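Local coordinates for protein alpha-amylase (PDB 6M4K) that probably hydrolyses internal alpha-1,4-glucosidic linkages of starch-like polysaccharides, as a calcium-containing alpha-amylase of glycoside hydrolase family 13, at residues M324-T329 with R389-M394; D451-D456 with G488-I493. All blocks are in the same frame, centred on the assembly; numbering follows the deposited sequence.

Interaction 1. Residues M324-T329 with R389-M394; sequences MYKIAT and REMYNM. With SO4 (sulfate ion), chain F.
Lys-326 and Glu-390 join the two helices by a salt bridge, with NZ of Lys-326 3.2 Å from OE2 of Glu-390. The ammonium does not lie in the carboxylate plane but comes down on OE2 from above, 67° out of it. Both ends have a further partner in Asn-490, whose OD1 accepts from Lys-326 and whose ND2 donates to Glu-390. The guanidinium of Arg-389 adds a long charge contact to the same OE2, with no N-H aimed at it. Extended at chi2, the lysine chain lays CD against the acid, 3.5 Å from Glu-390 CD; the bend at chi3 (-78°) then sets the direction in which CE and NZ leave CD. Deeper in, the contact turns apolar. Met-391 has two conformers, and its contacts here hold for one of them. Its side chain crosses those of Tyr-325, Lys-326 and Thr-329 at about a right angle, and its CE lies 3.7 Å from Tyr-325 CD2, oblique to that ring. Thr-329 also borders this methyl group, OG1 3.8 Å from Met-391 CE. The threonine hydroxyl stands over the centre of the Tyr-325 ring and donates to Tyr-325 O (OG1 to O 2.9 Å), a carbonyl that also takes Thr-329 N from its opposite face. Tyr-325 OH is hydrogen-bonded to Asp-300 OD1. Apart from the helix-helix contact, Met-324 N gives a nearly straight bond to O1 of a sulfate, probably from the crystallisation liquor. The short helix axes run almost parallel, 4° apart. With an alanine in place of Lys-326, Glu-390 would probably lose its cross-helix counter-charge and Asn-490 OD1 this donor. The chemistry is thus divided: a charged, amide-bridged outer layer over an interior of tyrosine and, in this conformer, the methionine methyl.

Interaction 2. Residues D451-D456 with G488-I493; sequences DVISCD and GENPMI
An Asx turn at the head of 451-456 meets the start of strand 492-496 in the C-terminal all-beta domain. Asp-451 makes the turn, its OD1 accepting from Ile-453 N at 3.0 Å from above the carboxylate plane; the same oxygen also takes Ala-494 N, just beyond the other segment. With CG anti to the backbone N (chi1 166°), the carboxylate is carried over to the strand, where OD1 sits 3.3 Å from CA of Ile-493. The Ile-493 side chain crosses that of Asp-451 at about a right angle, bringing CG2 alongside the aspartate CB. The second oxygen is busy on its own account: Ser-454 OG donates to Asp-451 OD2 at 2.7 Å, and a water lies 2.7 Å from both Asp-451 OD2 and Met-492 O, placed to donate to either. No direct hydrogen bond spans the two segments, so this water supplies the polar link between them. Before the strand, an inverse gamma turn centred on Pro-491 leads the chain from Asn-490 into the antiparallel sheet, where the strand pairs with 425-430. Ile-453 reaches across with both branches. Its CG2 rests on the Asn-490 side chain, 3.9 Å from CB, and in one of the two Met-492 conformers its CD1 comes 4.2 Å from CE of Met-492, the two side chains crossing nearly perpendicularly. The Asn-490 amide is turned to Glu-390 and Lys-326, while Ile-453 also packs on Met-394 of helix 389-401. Further along the loop, Cys-455 is tied by a disulfide to Cys-469.

In the fold
Interactions 1 and 2 have centres about 9 Å apart and touch directly; since interaction 1 lies in the barrel-bearing catalytic domain and interaction 2 in the C-terminal beta domain, they sit on the interface between them. Asn-490 ND2 lies 2.8 Å from Glu-390 OE2, a probable hydrogen bond that brings the 488-493 segment onto the helix-helix salt bridge, and Asn-393 ND2 makes another, 2.9 Å from Val-452 O, tying the 451-456 loop to helix 389-401. Arg-389 NE adds a bond to Ile-453 O. Both segments of interaction 1 precede those of interaction 2 in the chain. Both contacts lie away from the calcium site formed by Asn-105, Arg-161, Asp-170 and His-204.

Interaction 1. Residues M324-T329 with R389-M394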
ATOM      1  N   MET A 324      -6.605 -11.513 -12.966  1.00 15.72           N
ATOM      2  CA  MET A 324      -5.666 -10.514 -13.467  1.00 15.63           C
ATOM      3  C   MET A 324      -4.890  -9.865 -12.329  1.00 16.46           C
ATOM      4  O   MET A 324      -3.704  -9.557 -12.477  1.00 14.98           O
ATOM      5  CB  MET A 324      -6.430  -9.447 -14.237  1.00 17.47           C
ATOM      6  CG  MET A 324      -6.960  -9.936 -15.579  1.00 19.43           C
ATOM      7  SD  MET A 324      -7.629  -8.586 -16.570  1.00 26.65           S
ATOM      8  CE  MET A 324      -9.089  -8.208 -15.641  1.00 25.44           C
ATOM      9  N   TYR A 325      -5.550  -9.626 -11.199  1.00 14.37           N
ATOM     10  CA  TYR A 325      -4.883  -9.039 -10.039  1.00 14.43           C
ATOM     11  C   TYR A 325      -3.731  -9.905  -9.558  1.00 15.76           C
ATOM     12  O   TYR A 325      -2.668  -9.391  -9.187  1.00 14.01           O
ATOM     13  CB  TYR A 325      -5.920  -8.916  -8.940  1.00 15.10           C
ATOM     14  CG  TYR A 325      -5.541  -8.156  -7.693  1.00 14.37           C
ATOM     15  CD1 TYR A 325      -5.279  -6.790  -7.724  1.00 15.28           C
ATOM     16  CD2 TYR A 325      -5.544  -8.786  -6.461  1.00 17.16           C
ATOM     17  CE1 TYR A 325      -4.993  -6.084  -6.558  1.00 14.49           C
ATOM     18  CE2 TYR A 325      -5.260  -8.091  -5.298  1.00 18.11           C
ATOM     19  CZ  TYR A 325      -4.978  -6.748  -5.355  1.00 14.38           C
ATOM     20  OH  TYR A 325      -4.736  -6.086  -4.177  1.00 15.69           O
ATOM     21  N   LYS A 326      -3.918 -11.221  -9.551  1.00 13.98           N
ATOM     22  CA  LYS A 326      -2.838 -12.109  -9.143  1.00 15.75           C
ATOM     23  C   LYS A 326      -1.693 -12.081 -10.144  1.00 17.68           C
ATOM     24  O   LYS A 326      -0.524 -12.189  -9.756  1.00 15.62           O
ATOM     25  CB  LYS A 326      -3.359 -13.533  -8.968  1.00 15.96           C
ATOM     26  CG  LYS A 326      -4.211 -13.714  -7.727  1.00 17.79           C
ATOM     27  CD  LYS A 326      -4.698 -15.145  -7.614  1.00 20.70           C
ATOM     28  CE  LYS A 326      -5.860 -15.399  -8.542  1.00 25.40           C
ATOM     29  NZ  LYS A 326      -6.387 -16.785  -8.360  1.00 25.57           N
ATOM     30  N   ILE A 327      -2.002 -11.973 -11.440  1.00 14.95           N
ATOM     31  CA  ILE A 327      -0.942 -11.873 -12.441  1.00 15.15           C
ATOM     32  C   ILE A 327      -0.111 -10.615 -12.212  1.00 14.32           C
ATOM     33  O   ILE A 327       1.124 -10.655 -12.193  1.00 14.31           O
ATOM     34  CB  ILE A 327      -1.534 -11.908 -13.860  1.00 15.59           C
ATOM     35  CG1 ILE A 327      -2.136 -13.283 -14.143  1.00 16.78           C
ATOM     36  CG2 ILE A 327      -0.456 -11.573 -14.885  1.00 17.54           C
ATOM     37  CD1 ILE A 327      -2.956 -13.329 -15.429  1.00 19.01           C
ATOM     38  N   ALA A 328      -0.784  -9.475 -12.058  1.00 13.76           N
ATOM     39  CA  ALA A 328      -0.077  -8.215 -11.849  1.00 14.17           C
ATOM     40  C   ALA A 328       0.743  -8.247 -10.566  1.00 14.44           C
ATOM     41  O   ALA A 328       1.880  -7.760 -10.538  1.00 13.73           O
ATOM     42  CB  ALA A 328      -1.083  -7.067 -11.802  1.00 14.25           C
ATOM     43  N   THR A 329       0.175  -8.794  -9.486  1.00 13.32           N
ATOM     44  CA  THR A 329       0.892  -8.856  -8.214  1.00 13.29           C
ATOM     45  C   THR A 329       2.082  -9.800  -8.310  1.00 14.55           C
ATOM     46  O   THR A 329       3.161  -9.502  -7.783  1.00 13.87           O
ATOM     47  CB  THR A 329      -0.059  -9.272  -7.084  1.00 14.01           C
ATOM     48  OG1 THR A 329      -1.145  -8.339  -6.988  1.00 14.11           O
ATOM     49  CG2 THR A 329       0.686  -9.307  -5.752  1.00 15.54           C
ATOM     50  N   ARG A 389      -2.587 -17.881  -1.436  1.00 15.83           N
ATOM     51  CA  ARG A 389      -1.366 -18.631  -1.712  1.00 17.76           C
ATOM     52  C   ARG A 389      -0.566 -17.996  -2.843  1.00 16.93           C
ATOM     53  O   ARG A 389       0.671 -17.951  -2.793  1.00 16.99           O
ATOM     54  CB  ARG A 389      -1.690 -20.095  -2.046  1.00 18.73           C
ATOM     55  CG  ARG A 389      -0.452 -20.966  -2.314  1.00 19.54           C
ATOM     56  CD  ARG A 389      -0.845 -22.343  -2.865  1.00 21.84           C
ATOM     57  NE  ARG A 389      -1.427 -22.158  -4.187  1.00 21.18           N
ATOM     58  CZ  ARG A 389      -2.725 -22.184  -4.458  1.00 24.34           C
ATOM     59  NH1 ARG A 389      -3.619 -22.453  -3.510  1.00 25.41           N
ATOM     60  NH2 ARG A 389      -3.121 -21.938  -5.703  1.00 22.69           N
ATOM     61  N   GLU A 390      -1.249 -17.521  -3.890  1.00 15.68           N
ATOM     62  CA  GLU A 390      -0.543 -16.914  -5.010  1.00 18.22           C
ATOM     63  C   GLU A 390       0.245 -15.692  -4.560  1.00 17.80           C
ATOM     64  O   GLU A 390       1.328 -15.418  -5.096  1.00 19.33           O
ATOM     65  CB  GLU A 390      -1.530 -16.551  -6.119  1.00 19.47           C
ATOM     66  CG  GLU A 390      -2.320 -17.749  -6.684  1.00 19.56           C
ATOM     67  CD  GLU A 390      -3.646 -18.022  -5.976  1.00 24.04           C
ATOM     68  OE1 GLU A 390      -3.844 -17.613  -4.811  1.00 21.07           O
ATOM     69  OE2 GLU A 390      -4.523 -18.654  -6.608  1.00 23.27           O
ATOM     70  N   MET A 391      -0.262 -14.977  -3.556  1.00 15.50           N
ATOM     71  CA  MET A 391       0.448 -13.822  -3.015  0.70 15.39           C
ATOM     72  C   MET A 391       1.571 -14.245  -2.079  1.00 14.83           C
ATOM     73  O   MET A 391       2.721 -13.859  -2.270  1.00 14.78           O
ATOM     74  CB  MET A 391      -0.515 -12.904  -2.265  0.70 16.48           C
ATOM     75  CG  MET A 391      -1.126 -11.831  -3.118  0.70 17.09           C
ATOM     76  SD  MET A 391      -2.026 -12.513  -4.525  0.70 18.20           S
ATOM     77  CE  MET A 391      -2.932 -11.070  -5.071  0.70 16.06           C
ATOM     78  N   TYR A 392       1.257 -15.027  -1.047  1.00 14.15           N
ATOM     79  CA  TYR A 392       2.306 -15.304  -0.069  1.00 13.82           C
ATOM     80  C   TYR A 392       3.414 -16.177  -0.638  1.00 16.47           C
ATOM     81  O   TYR A 392       4.572 -16.025  -0.238  1.00 13.98           O
ATOM     82  CB  TYR A 392       1.766 -15.787   1.280  1.00 15.36           C
ATOM     83  CG  TYR A 392       1.113 -17.157   1.332  1.00 15.91           C
ATOM     84  CD1 TYR A 392       1.854 -18.321   1.189  1.00 16.24           C
ATOM     85  CD2 TYR A 392      -0.245 -17.275   1.587  1.00 15.32           C
ATOM     86  CE1 TYR A 392       1.251 -19.570   1.265  1.00 17.63           C
ATOM     87  CE2 TYR A 392      -0.855 -18.514   1.687  1.00 16.28           C
ATOM     88  CZ  TYR A 392      -0.109 -19.651   1.510  1.00 17.57           C
ATOM     89  OH  TYR A 392      -0.730 -20.890   1.593  1.00 20.58           O
ATOM     90  N   ASN A 393       3.109 -17.058  -1.596  1.00 13.97           N
ATOM     91  CA  ASN A 393       4.188 -17.822  -2.211  1.00 15.21           C
ATOM     92  C   ASN A 393       5.028 -16.960  -3.144  1.00 13.39           C
ATOM     93  O   ASN A 393       6.218 -17.232  -3.331  1.00 13.71           O
ATOM     94  CB  ASN A 393       3.648 -19.065  -2.914  1.00 15.11           C
ATOM     95  CG  ASN A 393       3.570 -20.258  -1.983  1.00 18.10           C
ATOM     96  OD1 ASN A 393       3.893 -20.149  -0.798  1.00 18.32           O
ATOM     97  ND2 ASN A 393       3.154 -21.406  -2.513  1.00 18.24           N
ATOM     98  N   MET A 394       4.439 -15.910  -3.724  1.00 14.05           N
ATOM     99  CA  MET A 394       5.242 -14.963  -4.481  1.00 12.27           C
ATOM    100  C   MET A 394       6.002 -14.002  -3.577  1.00 13.52           C
ATOM    101  O   MET A 394       7.040 -13.480  -3.997  1.00 13.66           O
ATOM    102  CB  MET A 394       4.405 -14.215  -5.522  1.00 15.47           C
ATOM    103  CG  MET A 394       4.044 -15.071  -6.741  1.00 16.30           C
ATOM    104  SD  MET A 394       5.463 -15.831  -7.555  1.00 15.96           S
ATOM    105  CE  MET A 394       6.452 -14.387  -7.958  1.00 16.33           C
TER
HETATM  106  S   SO4 F 605     -10.713 -11.747 -13.737  0.80 25.86           S
HETATM  107  O1  SO4 F 605      -9.417 -11.076 -13.658  0.80 19.93           O
HETATM  108  O2  SO4 F 605     -10.814 -12.392 -15.042  0.80 34.13           O
HETATM  109  O3  SO4 F 605     -10.785 -12.749 -12.671  0.80 30.95           O
HETATM  110  O4  SO4 F 605     -11.793 -10.778 -13.565  0.80 26.28           O

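Interaction 2. Residues D451-D456 with G488-I493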
ATOM      1  N   ASP A 451       5.679 -25.712  -9.004  1.00 18.79           N
ATOM      2  CA  ASP A 451       5.086 -24.414  -9.285  1.00 18.95           C
ATOM      3  C   ASP A 451       4.478 -23.858  -8.003  1.00 17.33           C
ATOM      4  O   ASP A 451       3.459 -24.359  -7.518  1.00 18.47           O
ATOM      5  CB  ASP A 451       4.015 -24.564 -10.356  1.00 19.96           C
ATOM      6  CG  ASP A 451       3.142 -23.341 -10.461  1.00 20.30           C
ATOM      7  OD1 ASP A 451       3.683 -22.221 -10.320  1.00 19.33           O
ATOM      8  OD2 ASP A 451       1.921 -23.479 -10.660  1.00 21.98           O
ATOM      9  N   VAL A 452       5.083 -22.796  -7.461  1.00 18.37           N
ATOM     10  CA  VAL A 452       4.611 -22.249  -6.192  1.00 17.03           C
ATOM     11  C   VAL A 452       3.341 -21.432  -6.340  1.00 15.19           C
ATOM     12  O   VAL A 452       2.737 -21.056  -5.330  1.00 17.52           O
ATOM     13  CB  VAL A 452       5.703 -21.486  -5.417  1.00 16.40           C
ATOM     14  CG1 VAL A 452       6.868 -22.400  -5.128  1.00 18.30           C
ATOM     15  CG2 VAL A 452       6.148 -20.242  -6.187  1.00 18.20           C
ATOM     16  N   ILE A 453       2.906 -21.166  -7.573  1.00 16.66           N
ATOM     17  CA  ILE A 453       1.602 -20.536  -7.754  1.00 18.13           C
ATOM     18  C   ILE A 453       0.489 -21.509  -7.383  1.00 18.76           C
ATOM     19  O   ILE A 453      -0.483 -21.132  -6.725  1.00 18.58           O
ATOM     20  CB  ILE A 453       1.444 -20.012  -9.194  1.00 19.17           C
ATOM     21  CG1 ILE A 453       2.532 -18.983  -9.525  1.00 21.52           C
ATOM     22  CG2 ILE A 453       0.048 -19.418  -9.410  1.00 21.89           C
ATOM     23  CD1 ILE A 453       2.481 -17.739  -8.669  1.00 21.59           C
ATOM     24  N   SER A 454       0.617 -22.772  -7.806  1.00 20.25           N
ATOM     25  CA  SER A 454      -0.419 -23.782  -7.595  1.00 20.67           C
ATOM     26  C   SER A 454      -0.119 -24.748  -6.456  1.00 19.72           C
ATOM     27  O   SER A 454      -1.055 -25.372  -5.938  1.00 21.93           O
ATOM     28  CB  SER A 454      -0.649 -24.584  -8.885  1.00 21.23           C
ATOM     29  OG  SER A 454       0.499 -25.314  -9.273  1.00 22.38           O
ATOM     30  N   CYS A 455       1.137 -24.883  -6.049  1.00 19.57           N
ATOM     31  CA  CYS A 455       1.549 -25.853  -5.045  1.00 21.11           C
ATOM     32  C   CYS A 455       1.991 -25.140  -3.773  1.00 23.21           C
ATOM     33  O   CYS A 455       2.273 -23.938  -3.770  1.00 21.59           O
ATOM     34  CB  CYS A 455       2.692 -26.723  -5.570  1.00 21.25           C
ATOM     35  SG  CYS A 455       2.354 -27.467  -7.189  1.00 22.85           S
ATOM     36  N   ASP A 456       2.058 -25.906  -2.683  1.00 22.56           N
ATOM     37  CA  ASP A 456       2.398 -25.327  -1.389  1.00 22.35           C
ATOM     38  C   ASP A 456       3.899 -25.149  -1.228  1.00 20.20           C
ATOM     39  O   ASP A 456       4.348 -24.175  -0.608  1.00 21.50           O
ATOM     40  CB  ASP A 456       1.868 -26.217  -0.267  1.00 22.47           C
ATOM     41  CG  ASP A 456       0.367 -26.352  -0.301  1.00 27.69           C
ATOM     42  OD1 ASP A 456      -0.327 -25.335  -0.526  1.00 25.52           O
ATOM     43  OD2 ASP A 456      -0.122 -27.485  -0.108  1.00 28.02           O
ATOM     44  N   GLY A 488      -5.674 -19.460 -18.965  0.50 25.30           N
ATOM     45  CA  GLY A 488      -6.779 -19.608 -18.031  0.50 23.33           C
ATOM     46  C   GLY A 488      -6.515 -19.061 -16.641  0.50 25.98           C
ATOM     47  O   GLY A 488      -5.785 -18.076 -16.494  0.50 24.08           O
ATOM     48  N   GLU A 489      -7.126 -19.673 -15.623  0.50 30.09           N
ATOM     49  CA  GLU A 489      -6.913 -19.246 -14.243  0.50 32.90           C
ATOM     50  C   GLU A 489      -5.490 -19.582 -13.811  0.50 26.71           C
ATOM     51  O   GLU A 489      -4.954 -20.635 -14.171  0.50 26.72           O
ATOM     52  CB  GLU A 489      -7.911 -19.947 -13.320  0.50 34.18           C
ATOM     53  CG  GLU A 489      -7.654 -19.742 -11.825  0.50 35.29           C
ATOM     54  CD  GLU A 489      -8.666 -20.456 -10.949  0.50 47.00           C
ATOM     55  OE1 GLU A 489      -9.751 -20.814 -11.457  0.50 52.10           O
ATOM     56  OE2 GLU A 489      -8.375 -20.662  -9.752  0.50 47.57           O
ATOM     57  N   ASN A 490      -4.873 -18.686 -13.034  1.00 26.19           N
ATOM     58  CA  ASN A 490      -3.475 -18.803 -12.628  1.00 22.55           C
ATOM     59  C   ASN A 490      -2.556 -19.251 -13.770  1.00 23.47           C
ATOM     60  O   ASN A 490      -1.853 -20.260 -13.654  1.00 21.02           O
ATOM     61  CB  ASN A 490      -3.309 -19.689 -11.400  1.00 20.51           C
ATOM     62  CG  ASN A 490      -3.896 -19.061 -10.138  1.00 23.96           C
ATOM     63  OD1 ASN A 490      -4.194 -17.863 -10.101  1.00 24.82           O
ATOM     64  ND2 ASN A 490      -4.059 -19.865  -9.095  1.00 24.11           N
ATOM     65  N   PRO A 491      -2.533 -18.505 -14.894  1.00 22.60           N
ATOM     66  CA  PRO A 491      -1.789 -18.925 -16.086  1.00 23.94           C
ATOM     67  C   PRO A 491      -0.316 -18.543 -15.988  1.00 23.55           C
ATOM     68  O   PRO A 491       0.249 -17.862 -16.850  1.00 21.91           O
ATOM     69  CB  PRO A 491      -2.522 -18.173 -17.197  1.00 24.59           C
ATOM     70  CG  PRO A 491      -2.881 -16.871 -16.529  1.00 24.78           C
ATOM     71  CD  PRO A 491      -3.186 -17.196 -15.089  1.00 22.49           C
ATOM     72  N   MET A 492       0.330 -19.023 -14.932  1.00 21.56           N
ATOM     73  CA  MET A 492       1.717 -18.684 -14.643  0.50 20.57           C
ATOM     74  C   MET A 492       2.341 -19.829 -13.873  1.00 18.66           C
ATOM     75  O   MET A 492       1.653 -20.533 -13.127  1.00 22.89           O
ATOM     76  CB  MET A 492       1.829 -17.490 -13.698  0.50 21.71           C
ATOM     77  CG  MET A 492       1.100 -16.261 -14.101  0.50 17.47           C
ATOM     78  SD  MET A 492       1.377 -15.021 -12.834  0.50 21.19           S
ATOM     79  CE  MET A 492       0.326 -15.618 -11.513  0.50 17.27           C
ATOM     80  N   ILE A 493       3.644 -19.985 -14.030  1.00 18.69           N
ATOM     81  CA  ILE A 493       4.414 -20.942 -13.255  1.00 19.06           C
ATOM     82  C   ILE A 493       5.582 -20.185 -12.656  1.00 19.24           C
ATOM     83  O   ILE A 493       6.275 -19.456 -13.368  1.00 18.78           O
ATOM     84  CB  ILE A 493       4.910 -22.111 -14.127  1.00 21.81           C
ATOM     85  CG1 ILE A 493       3.730 -22.997 -14.537  1.00 23.03           C
ATOM     86  CG2 ILE A 493       5.981 -22.906 -13.393  1.00 20.54           C
ATOM     87  CD1 ILE A 493       4.135 -24.173 -15.406  1.00 26.09           C
TER
HETATM   88  O   HOH W   1      -0.070 -22.109 -11.778  1.00 26.02           O